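Local coordinates for protein actva-orf6 monooxygenase (Streptomyces coelicolor, PDB 1N5V) that probably oxidises a tricyclic aromatic precursor to its quinone, without a bound cofactor, in the making of the polyketide antibiotic actinorhodin by Streptomyces coelicolor, at residues 11-16 and 58-63; 45-50 and 62-67. One frame throughout, in Å; residues are numbered along the deposited sequence.

Contact 1: 11-16 and 58-63; sequences VAVVTF and AVVNYA. With NOM (7-hydroxy-5-methyl-3,3a,5,11b-tetrahydro-1,4-dioxa-cyclopenta[a]anthracene-2,6,11-trione), chain C.
Tyr62 and Val11 meet because of their first torsions: the chi1 of Tyr62 is fully extended (-180°), so that CG points away from the backbone N, and Val11 has CG1 in the equivalent place (chi1 172°). The phenol thereby swings toward the neighbouring strand, where Val11 CG1 stops 3.4 Å from Tyr62 CE1, the two side chains crossing obliquely. Val13 continues this apolar face with both branches: CG2 reaches Tyr62 CD1 at 4.0 Å, while CG1 meets Val60 CG1 at 3.9 Å. The hydroxyl of Tyr62 is hydrogen-bonded to His51 of the second subunit, and its ring stacks on Tyr62 of that chain, which places this face at the dimer interface. Six backbone hydrogen bonds tie the strands in antiparallel register. Among them, Phe16 N to Val59 O is 2.7 Å and almost straight (177° at the hydrogen), and Asn61 N to Val14 O is 2.8 Å. These are the two central strands of a ferredoxin-like sheet, flanked by strands 45-53 and 99-109, in the dimeric alpha-beta barrel architecture of this monooxygenase family. The other face, bearing Ala12, Val14, Phe16, Asn61 and Ala63, lines the pocket holding the four-ring ligand NOM. Asn61 brings its amide against the ligand, ND2 lying 3.3 Å from NOM C2, a packing contact with a ring carbon. Val14 CG2 approaches NOM C8 at 3.7 Å, near the fused-ring core, and Ala63 CB sits 3.4 Å from NOM O2, where a small methyl faces the phenolic end. Phe16 brings CE2 and CZ near the lactone oxygens, and Leu27 of helix 21-31 packs on its side chain.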
ATOM      1  N   VAL A  11      -4.045  -1.024  -8.455  1.00 27.95           N
ATOM      2  CA  VAL A  11      -3.080  -1.316  -7.432  1.00 24.46           C
ATOM      3  C   VAL A  11      -3.230  -2.751  -6.983  1.00 25.85           C
ATOM      4  O   VAL A  11      -4.287  -3.296  -6.670  1.00 27.63           O
ATOM      5  CB  VAL A  11      -3.271  -0.326  -6.252  1.00 22.56           C
ATOM      6  CG1 VAL A  11      -2.419  -0.681  -5.023  1.00 21.91           C
ATOM      7  CG2 VAL A  11      -2.955   1.111  -6.663  1.00 20.89           C
ATOM      8  N   ALA A  12      -2.096  -3.402  -6.831  1.00 26.39           N
ATOM      9  CA  ALA A  12      -1.948  -4.746  -6.271  1.00 24.70           C
ATOM     10  C   ALA A  12      -1.057  -4.590  -5.029  1.00 24.23           C
ATOM     11  O   ALA A  12       0.051  -4.046  -5.023  1.00 23.46           O
ATOM     12  CB  ALA A  12      -1.310  -5.687  -7.294  1.00 22.88           C
ATOM     13  N   VAL A  13      -1.547  -5.038  -3.900  1.00 25.51           N
ATOM     14  CA  VAL A  13      -0.825  -5.027  -2.633  1.00 25.69           C
ATOM     15  C   VAL A  13      -0.558  -6.498  -2.346  1.00 26.21           C
ATOM     16  O   VAL A  13      -1.484  -7.259  -2.110  1.00 28.62           O
ATOM     17  CB  VAL A  13      -1.675  -4.406  -1.524  1.00 25.13           C
ATOM     18  CG1 VAL A  13      -0.937  -4.533  -0.204  1.00 25.70           C
ATOM     19  CG2 VAL A  13      -2.007  -2.962  -1.868  1.00 21.78           C
ATOM     20  N   VAL A  14       0.683  -6.898  -2.410  1.00 25.65           N
ATOM     21  CA  VAL A  14       1.115  -8.269  -2.307  1.00 25.84           C
ATOM     22  C   VAL A  14       1.971  -8.405  -1.049  1.00 24.74           C
ATOM     23  O   VAL A  14       3.072  -7.883  -1.000  1.00 24.21           O
ATOM     24  CB  VAL A  14       1.949  -8.709  -3.532  1.00 26.54           C
ATOM     25  CG1 VAL A  14       2.265 -10.193  -3.483  1.00 28.80           C
ATOM     26  CG2 VAL A  14       1.239  -8.425  -4.862  1.00 26.45           C
ATOM     27  N   THR A  15       1.511  -9.234  -0.154  1.00 24.99           N
ATOM     28  CA  THR A  15       2.114  -9.589   1.100  1.00 25.72           C
ATOM     29  C   THR A  15       2.773 -10.957   1.145  1.00 25.99           C
ATOM     30  O   THR A  15       2.063 -11.952   0.946  1.00 25.71           O
ATOM     31  CB  THR A  15       1.038  -9.586   2.213  1.00 24.77           C
ATOM     32  OG1 THR A  15       0.537  -8.236   2.237  1.00 25.49           O
ATOM     33  CG2 THR A  15       1.641  -9.852   3.583  1.00 26.40           C
ATOM     34  N   PHE A  16       4.071 -10.990   1.411  1.00 24.15           N
ATOM     35  CA  PHE A  16       4.815 -12.244   1.485  1.00 23.50           C
ATOM     36  C   PHE A  16       5.177 -12.585   2.936  1.00 26.93           C
ATOM     37  O   PHE A  16       5.962 -11.845   3.545  1.00 25.88           O
ATOM     38  CB  PHE A  16       6.175 -12.113   0.755  1.00 20.88           C
ATOM     39  CG  PHE A  16       6.115 -11.862  -0.724  1.00 20.64           C
ATOM     40  CD1 PHE A  16       5.910 -10.558  -1.182  1.00 21.19           C
ATOM     41  CD2 PHE A  16       6.304 -12.871  -1.648  1.00 20.18           C
ATOM     42  CE1 PHE A  16       5.794 -10.291  -2.537  1.00 23.85           C
ATOM     43  CE2 PHE A  16       6.223 -12.600  -3.022  1.00 20.67           C
ATOM     44  CZ  PHE A  16       5.950 -11.316  -3.464  1.00 22.04           C
ATOM     45  N   ALA A  58       6.732  -9.862   7.469  1.00 19.48           N
ATOM     46  CA  ALA A  58       6.252  -9.823   6.093  1.00 19.70           C
ATOM     47  C   ALA A  58       6.959  -8.802   5.244  1.00 20.88           C
ATOM     48  O   ALA A  58       7.560  -7.846   5.747  1.00 23.08           O
ATOM     49  CB  ALA A  58       4.724  -9.551   6.140  1.00 20.04           C
ATOM     50  N   VAL A  59       7.001  -9.068   3.959  1.00 21.48           N
ATOM     51  CA  VAL A  59       7.456  -8.121   2.958  1.00 22.40           C
ATOM     52  C   VAL A  59       6.227  -7.762   2.136  1.00 21.11           C
ATOM     53  O   VAL A  59       5.464  -8.665   1.821  1.00 23.37           O
ATOM     54  CB  VAL A  59       8.589  -8.610   2.037  1.00 23.56           C
ATOM     55  CG1 VAL A  59       8.776  -7.652   0.853  1.00 21.56           C
ATOM     56  CG2 VAL A  59       9.851  -8.698   2.857  1.00 21.88           C
ATOM     57  N   VAL A  60       5.910  -6.507   1.961  1.00 23.29           N
ATOM     58  CA  VAL A  60       4.718  -6.056   1.255  1.00 22.49           C
ATOM     59  C   VAL A  60       5.090  -5.262   0.012  1.00 24.17           C
ATOM     60  O   VAL A  60       5.883  -4.318   0.072  1.00 26.08           O
ATOM     61  CB  VAL A  60       3.887  -5.154   2.164  1.00 22.26           C
ATOM     62  CG1 VAL A  60       2.646  -4.648   1.406  1.00 22.16           C
ATOM     63  CG2 VAL A  60       3.433  -5.878   3.436  1.00 18.88           C
ATOM     64  N   ASN A  61       4.570  -5.574  -1.137  1.00 23.24           N
ATOM     65  CA  ASN A  61       4.789  -4.853  -2.392  1.00 22.68           C
ATOM     66  C   ASN A  61       3.510  -4.021  -2.662  1.00 22.19           C
ATOM     67  O   ASN A  61       2.468  -4.630  -2.720  1.00 19.00           O
ATOM     68  CB  ASN A  61       4.903  -5.887  -3.527  1.00 23.87           C
ATOM     69  CG  ASN A  61       5.004  -5.336  -4.933  1.00 24.85           C
ATOM     70  OD1 ASN A  61       5.291  -4.187  -5.162  1.00 22.72           O
ATOM     71  ND2 ASN A  61       4.910  -6.114  -6.015  1.00 26.26           N
ATOM     72  N   TYR A  62       3.552  -2.734  -2.821  1.00 21.87           N
ATOM     73  CA  TYR A  62       2.522  -1.813  -3.230  1.00 21.54           C
ATOM     74  C   TYR A  62       2.853  -1.495  -4.689  1.00 20.75           C
ATOM     75  O   TYR A  62       3.923  -0.906  -4.908  1.00 21.22           O
ATOM     76  CB  TYR A  62       2.550  -0.500  -2.437  1.00 22.23           C
ATOM     77  CG  TYR A  62       1.495   0.502  -2.821  1.00 21.20           C
ATOM     78  CD1 TYR A  62       0.181   0.351  -2.401  1.00 23.92           C
ATOM     79  CD2 TYR A  62       1.803   1.600  -3.620  1.00 23.09           C
ATOM     80  CE1 TYR A  62      -0.853   1.262  -2.753  1.00 21.67           C
ATOM     81  CE2 TYR A  62       0.819   2.501  -4.012  1.00 23.67           C
ATOM     82  CZ  TYR A  62      -0.481   2.305  -3.567  1.00 23.67           C
ATOM     83  OH  TYR A  62      -1.441   3.180  -3.983  1.00 26.93           O
ATOM     84  N   ALA A  63       2.130  -2.092  -5.613  1.00 21.46           N
ATOM     85  CA  ALA A  63       2.401  -2.000  -7.034  1.00 22.32           C
ATOM     86  C   ALA A  63       1.352  -1.157  -7.752  1.00 23.74           C
ATOM     87  O   ALA A  63       0.117  -1.267  -7.560  1.00 25.41           O
ATOM     88  CB  ALA A  63       2.500  -3.404  -7.581  1.00 18.92           C
TER
HETATM   89  C1  NOM C1001       5.396  -6.159  -9.439  1.00 50.75           C
HETATM   90  C2  NOM C1001       5.560  -7.439  -8.937  1.00 50.41           C
HETATM   91  C3  NOM C1001       4.434  -8.215  -8.683  1.00 50.77           C
HETATM   92  C4  NOM C1001       3.131  -7.756  -8.924  1.00 50.49           C
HETATM   93  C5  NOM C1001       3.003  -6.467  -9.439  1.00 51.23           C
HETATM   94  C6  NOM C1001       4.122  -5.684  -9.710  1.00 50.92           C
HETATM   95  C10 NOM C1001       4.577  -9.536  -8.155  1.00 50.93           C
HETATM   96  C9  NOM C1001       3.434 -10.358  -7.884  1.00 49.32           C
HETATM   97  C8  NOM C1001       2.121  -9.911  -8.127  1.00 48.37           C
HETATM   98  C7  NOM C1001       1.982  -8.577  -8.661  1.00 48.39           C
HETATM   99  O3  NOM C1001       0.840  -8.200  -8.860  1.00 46.86           O
HETATM  100  O4  NOM C1001       5.675 -10.027  -7.907  1.00 52.18           O
HETATM  101  O2  NOM C1001       1.747  -5.951  -9.667  1.00 51.44           O
HETATM  102  C13 NOM C1001       3.674 -11.634  -7.375  1.00 50.64           C
HETATM  103  C14 NOM C1001       2.434 -12.313  -6.744  1.00 51.02           C
HETATM  104  O1  NOM C1001       1.199 -12.051  -7.326  1.00 49.84           O
HETATM  105  C11 NOM C1001       1.053 -10.741  -7.847  1.00 48.27           C
HETATM  106  C12 NOM C1001      -0.361 -10.248  -7.675  1.00 45.66           C
HETATM  107  C15 NOM C1001       2.777 -13.764  -6.489  1.00 52.20           C
HETATM  108  C16 NOM C1001       4.330 -13.747  -6.514  1.00 54.98           C
HETATM  109  O5  NOM C1001       4.925 -14.775  -6.157  1.00 57.77           O
HETATM  110  O6  NOM C1001       4.898 -12.714  -6.897  1.00 53.41           O

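Contact 2: 45-50 and 62-67; sequences FLSATY and YAQWES. With NOM (7-hydroxy-5-methyl-3,3a,5,11b-tetrahydro-1,4-dioxa-cyclopenta[a]anthracene-2,6,11-trione), chain C.
Trp65 and Phe45 meet edge-to-face beside the bound ligand, with ring planes at 67° and the edge of Phe45 toward the indole: Phe45 CD1 is 3.7 Å from Trp65 CZ2, while Phe45 CA lies over the six-membered ring of Trp65 in a CH-pi contact. Trp65 CG sits beside its own backbone N (chi1 -74°), which turns NE1 into the pocket to donate a 2.9 Å hydrogen bond to NOM O2. Ala48 CB lies 3.6 Å from NOM C1. One layer out, a classic beta bulge shifts the register: Leu46 N and Ser47 N both address Gln64 O, the first at 2.9 Å and the second weakly at 3.3 Å. On the opposite face of the sheet Ser47 OG donates to Gln64 OE1 at 2.7 Å from above the amide carbonyl plane, and Ala1 N also bonds to OE1. A water donates to Ser47 OG and to Tyr62 O and is bonded to Thr49 OG1. Beyond these lies the second subunit, whose Val3 packs on Ser47, Thr49 and Gln64. Because Trp65 is the donor to O2, O2 acts as acceptor there, so that any proton it carries is probably left for another partner.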
ATOM      1  N   PHE A  45       3.082  -0.425 -16.579  1.00 30.82           N
ATOM      2  CA  PHE A  45       3.680  -0.590 -15.235  1.00 31.97           C
ATOM      3  C   PHE A  45       4.126   0.729 -14.658  1.00 31.25           C
ATOM      4  O   PHE A  45       4.804   1.402 -15.449  1.00 32.52           O
ATOM      5  CB  PHE A  45       4.932  -1.473 -15.354  1.00 33.02           C
ATOM      6  CG  PHE A  45       5.718  -1.586 -14.058  1.00 31.87           C
ATOM      7  CD1 PHE A  45       5.198  -2.280 -12.991  1.00 29.97           C
ATOM      8  CD2 PHE A  45       6.977  -1.028 -13.954  1.00 31.15           C
ATOM      9  CE1 PHE A  45       5.953  -2.422 -11.829  1.00 29.98           C
ATOM     10  CE2 PHE A  45       7.726  -1.160 -12.788  1.00 32.27           C
ATOM     11  CZ  PHE A  45       7.208  -1.881 -11.716  1.00 29.46           C
ATOM     12  N   LEU A  46       3.725   1.090 -13.458  1.00 29.47           N
ATOM     13  CA  LEU A  46       4.117   2.357 -12.871  1.00 28.10           C
ATOM     14  C   LEU A  46       5.139   2.172 -11.749  1.00 27.77           C
ATOM     15  O   LEU A  46       6.026   3.006 -11.555  1.00 29.14           O
ATOM     16  CB  LEU A  46       2.884   3.170 -12.422  1.00 29.02           C
ATOM     17  CG  LEU A  46       1.914   3.614 -13.553  1.00 31.33           C
ATOM     18  CD1 LEU A  46       0.671   4.366 -13.092  1.00 29.35           C
ATOM     19  CD2 LEU A  46       2.678   4.528 -14.540  1.00 33.57           C
ATOM     20  N   SER A  47       5.081   1.162 -10.904  1.00 26.38           N
ATOM     21  CA  SER A  47       6.060   1.001  -9.848  1.00 27.79           C
ATOM     22  C   SER A  47       5.736  -0.230  -9.034  1.00 26.63           C
ATOM     23  O   SER A  47       4.613  -0.710  -9.093  1.00 28.63           O
ATOM     24  CB  SER A  47       6.048   2.207  -8.878  1.00 30.84           C
ATOM     25  OG  SER A  47       4.849   2.213  -8.093  1.00 31.66           O
ATOM     26  N   ALA A  48       6.739  -0.762  -8.382  1.00 25.15           N
ATOM     27  CA  ALA A  48       6.559  -1.825  -7.392  1.00 25.22           C
ATOM     28  C   ALA A  48       7.476  -1.439  -6.211  1.00 23.24           C
ATOM     29  O   ALA A  48       8.722  -1.465  -6.345  1.00 22.57           O
ATOM     30  CB  ALA A  48       6.841  -3.200  -7.952  1.00 23.66           C
ATOM     31  N   THR A  49       6.861  -1.096  -5.087  1.00 23.06           N
ATOM     32  CA  THR A  49       7.662  -0.730  -3.899  1.00 24.44           C
ATOM     33  C   THR A  49       7.608  -1.772  -2.795  1.00 24.11           C
ATOM     34  O   THR A  49       6.510  -2.139  -2.388  1.00 26.05           O
ATOM     35  CB  THR A  49       7.180   0.596  -3.329  1.00 24.99           C
ATOM     36  OG1 THR A  49       7.293   1.519  -4.434  1.00 25.73           O
ATOM     37  CG2 THR A  49       7.986   1.050  -2.136  1.00 23.29           C
ATOM     38  N   TYR A  50       8.757  -2.306  -2.426  1.00 23.68           N
ATOM     39  CA  TYR A  50       8.830  -3.402  -1.462  1.00 22.80           C
ATOM     40  C   TYR A  50       9.196  -2.877  -0.076  1.00 24.17           C
ATOM     41  O   TYR A  50      10.135  -2.101   0.096  1.00 25.15           O
ATOM     42  CB  TYR A  50       9.916  -4.410  -1.817  1.00 21.81           C
ATOM     43  CG  TYR A  50       9.469  -5.253  -2.997  1.00 21.17           C
ATOM     44  CD1 TYR A  50       9.590  -4.705  -4.275  1.00 22.46           C
ATOM     45  CD2 TYR A  50       8.957  -6.496  -2.835  1.00 21.77           C
ATOM     46  CE1 TYR A  50       9.164  -5.432  -5.380  1.00 23.46           C
ATOM     47  CE2 TYR A  50       8.502  -7.241  -3.914  1.00 24.49           C
ATOM     48  CZ  TYR A  50       8.613  -6.675  -5.172  1.00 24.41           C
ATOM     49  OH  TYR A  50       8.257  -7.404  -6.260  1.00 27.96           O
ATOM     50  N   TYR A  62       3.552  -2.734  -2.821  1.00 21.87           N
ATOM     51  CA  TYR A  62       2.522  -1.813  -3.230  1.00 21.54           C
ATOM     52  C   TYR A  62       2.853  -1.495  -4.689  1.00 20.75           C
ATOM     53  O   TYR A  62       3.923  -0.906  -4.908  1.00 21.22           O
ATOM     54  CB  TYR A  62       2.550  -0.500  -2.437  1.00 22.23           C
ATOM     55  CG  TYR A  62       1.495   0.502  -2.821  1.00 21.20           C
ATOM     56  CD1 TYR A  62       0.181   0.351  -2.401  1.00 23.92           C
ATOM     57  CD2 TYR A  62       1.803   1.600  -3.620  1.00 23.09           C
ATOM     58  CE1 TYR A  62      -0.853   1.262  -2.753  1.00 21.67           C
ATOM     59  CE2 TYR A  62       0.819   2.501  -4.012  1.00 23.67           C
ATOM     60  CZ  TYR A  62      -0.481   2.305  -3.567  1.00 23.67           C
ATOM     61  OH  TYR A  62      -1.441   3.180  -3.983  1.00 26.93           O
ATOM     62  N   ALA A  63       2.130  -2.092  -5.613  1.00 21.46           N
ATOM     63  CA  ALA A  63       2.401  -2.000  -7.034  1.00 22.32           C
ATOM     64  C   ALA A  63       1.352  -1.157  -7.752  1.00 23.74           C
ATOM     65  O   ALA A  63       0.117  -1.267  -7.560  1.00 25.41           O
ATOM     66  CB  ALA A  63       2.500  -3.404  -7.581  1.00 18.92           C
ATOM     67  N   GLN A  64       1.798  -0.228  -8.562  1.00 22.50           N
ATOM     68  CA  GLN A  64       0.932   0.722  -9.277  1.00 23.79           C
ATOM     69  C   GLN A  64       0.911   0.394 -10.769  1.00 25.75           C
ATOM     70  O   GLN A  64       1.974   0.115 -11.323  1.00 24.76           O
ATOM     71  CB  GLN A  64       1.512   2.140  -9.143  1.00 25.40           C
ATOM     72  CG  GLN A  64       1.347   2.861  -7.834  1.00 24.46           C
ATOM     73  CD  GLN A  64       2.119   4.180  -7.771  1.00 25.95           C
ATOM     74  OE1 GLN A  64       3.214   4.321  -8.360  1.00 27.00           O
ATOM     75  NE2 GLN A  64       1.629   5.186  -7.047  1.00 24.85           N
ATOM     76  N   TRP A  65      -0.276   0.329 -11.380  1.00 26.06           N
ATOM     77  CA  TRP A  65      -0.513  -0.031 -12.731  1.00 27.87           C
ATOM     78  C   TRP A  65      -1.474   0.995 -13.355  1.00 30.23           C
ATOM     79  O   TRP A  65      -2.305   1.530 -12.622  1.00 29.38           O
ATOM     80  CB  TRP A  65      -1.174  -1.427 -12.955  1.00 25.20           C
ATOM     81  CG  TRP A  65      -0.161  -2.490 -12.700  1.00 25.19           C
ATOM     82  CD1 TRP A  65       0.158  -3.003 -11.457  1.00 22.67           C
ATOM     83  CD2 TRP A  65       0.743  -3.081 -13.664  1.00 24.66           C
ATOM     84  NE1 TRP A  65       1.197  -3.886 -11.631  1.00 24.38           N
ATOM     85  CE2 TRP A  65       1.560  -3.977 -12.955  1.00 23.90           C
ATOM     86  CE3 TRP A  65       0.930  -2.958 -15.014  1.00 23.70           C
ATOM     87  CZ2 TRP A  65       2.524  -4.754 -13.558  1.00 25.62           C
ATOM     88  CZ3 TRP A  65       1.892  -3.726 -15.654  1.00 26.42           C
ATOM     89  CH2 TRP A  65       2.697  -4.615 -14.926  1.00 27.58           C
ATOM     90  N   GLU A  66      -1.377   1.196 -14.679  1.00 31.36           N
ATOM     91  CA  GLU A  66      -2.259   2.232 -15.234  1.00 33.93           C
ATOM     92  C   GLU A  66      -3.710   1.760 -15.264  1.00 33.83           C
ATOM     93  O   GLU A  66      -4.654   2.534 -15.058  1.00 36.35           O
ATOM     94  CB  GLU A  66      -1.798   2.745 -16.562  1.00 37.47           C
ATOM     95  CG  GLU A  66      -0.405   3.312 -16.722  1.00 41.93           C
ATOM     96  CD  GLU A  66      -0.196   3.969 -18.080  1.00 45.81           C
ATOM     97  OE1 GLU A  66      -0.968   3.663 -19.031  1.00 47.95           O
ATOM     98  OE2 GLU A  66       0.716   4.818 -18.244  1.00 47.35           O
ATOM     99  N   SER A  67      -3.919   0.468 -15.410  1.00 31.36           N
ATOM    100  CA  SER A  67      -5.251  -0.110 -15.462  1.00 29.61           C
ATOM    101  C   SER A  67      -5.120  -1.601 -15.192  1.00 29.66           C
ATOM    102  O   SER A  67      -4.017  -2.188 -15.269  1.00 29.43           O
ATOM    103  CB  SER A  67      -5.874   0.162 -16.855  1.00 25.72           C
ATOM    104  OG  SER A  67      -5.187  -0.620 -17.815  1.00 25.82           O
TER
HETATM  105  C1  NOM C1001       5.396  -6.159  -9.439  1.00 50.75           C
HETATM  106  C2  NOM C1001       5.560  -7.439  -8.937  1.00 50.41           C
HETATM  107  C3  NOM C1001       4.434  -8.215  -8.683  1.00 50.77           C
HETATM  108  C4  NOM C1001       3.131  -7.756  -8.924  1.00 50.49           C
HETATM  109  C5  NOM C1001       3.003  -6.467  -9.439  1.00 51.23           C
HETATM  110  C6  NOM C1001       4.122  -5.684  -9.710  1.00 50.92           C
HETATM  111  C10 NOM C1001       4.577  -9.536  -8.155  1.00 50.93           C
HETATM  112  C9  NOM C1001       3.434 -10.358  -7.884  1.00 49.32           C
HETATM  113  C8  NOM C1001       2.121  -9.911  -8.127  1.00 48.37           C
HETATM  114  C7  NOM C1001       1.982  -8.577  -8.661  1.00 48.39           C
HETATM  115  O3  NOM C1001       0.840  -8.200  -8.860  1.00 46.86           O
HETATM  116  O4  NOM C1001       5.675 -10.027  -7.907  1.00 52.18           O
HETATM  117  O2  NOM C1001       1.747  -5.951  -9.667  1.00 51.44           O
HETATM  118  C13 NOM C1001       3.674 -11.634  -7.375  1.00 50.64           C
HETATM  119  C14 NOM C1001       2.434 -12.313  -6.744  1.00 51.02           C
HETATM  120  O1  NOM C1001       1.199 -12.051  -7.326  1.00 49.84           O
HETATM  121  C11 NOM C1001       1.053 -10.741  -7.847  1.00 48.27           C
HETATM  122  C12 NOM C1001      -0.361 -10.248  -7.675  1.00 45.66           C
HETATM  123  C15 NOM C1001       2.777 -13.764  -6.489  1.00 52.20           C
HETATM  124  C16 NOM C1001       4.330 -13.747  -6.514  1.00 54.98           C
HETATM  125  O5  NOM C1001       4.925 -14.775  -6.157  1.00 57.77           O
HETATM  126  O6  NOM C1001       4.898 -12.714  -6.897  1.00 53.41           O
HETATM  127  O   HOH W   1       4.679   1.724  -5.439  1.00 23.73           O

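How the contacts relate
Both contacts are buried and share Tyr62 and Ala63 on strand 58-65, whose two edges they occupy: contact 1 pairs it with strand 10-17, contact 2 with strand 45-53. Contact 1 lies in the middle of the sheet, its register regular and its packing chiefly apolar. Contact 2, at the outermost strand within the chain, is bulged and more polar, with a side-chain hydrogen bond and a bridging water, and strand 45-53 pairs onward with the second subunit. They touch where Asn61 OD1 packs on Ala48 CB at 3.3 Å. Both line the ligand pocket, contact 1 by packing, contact 2 by a directional hydrogen bond as well.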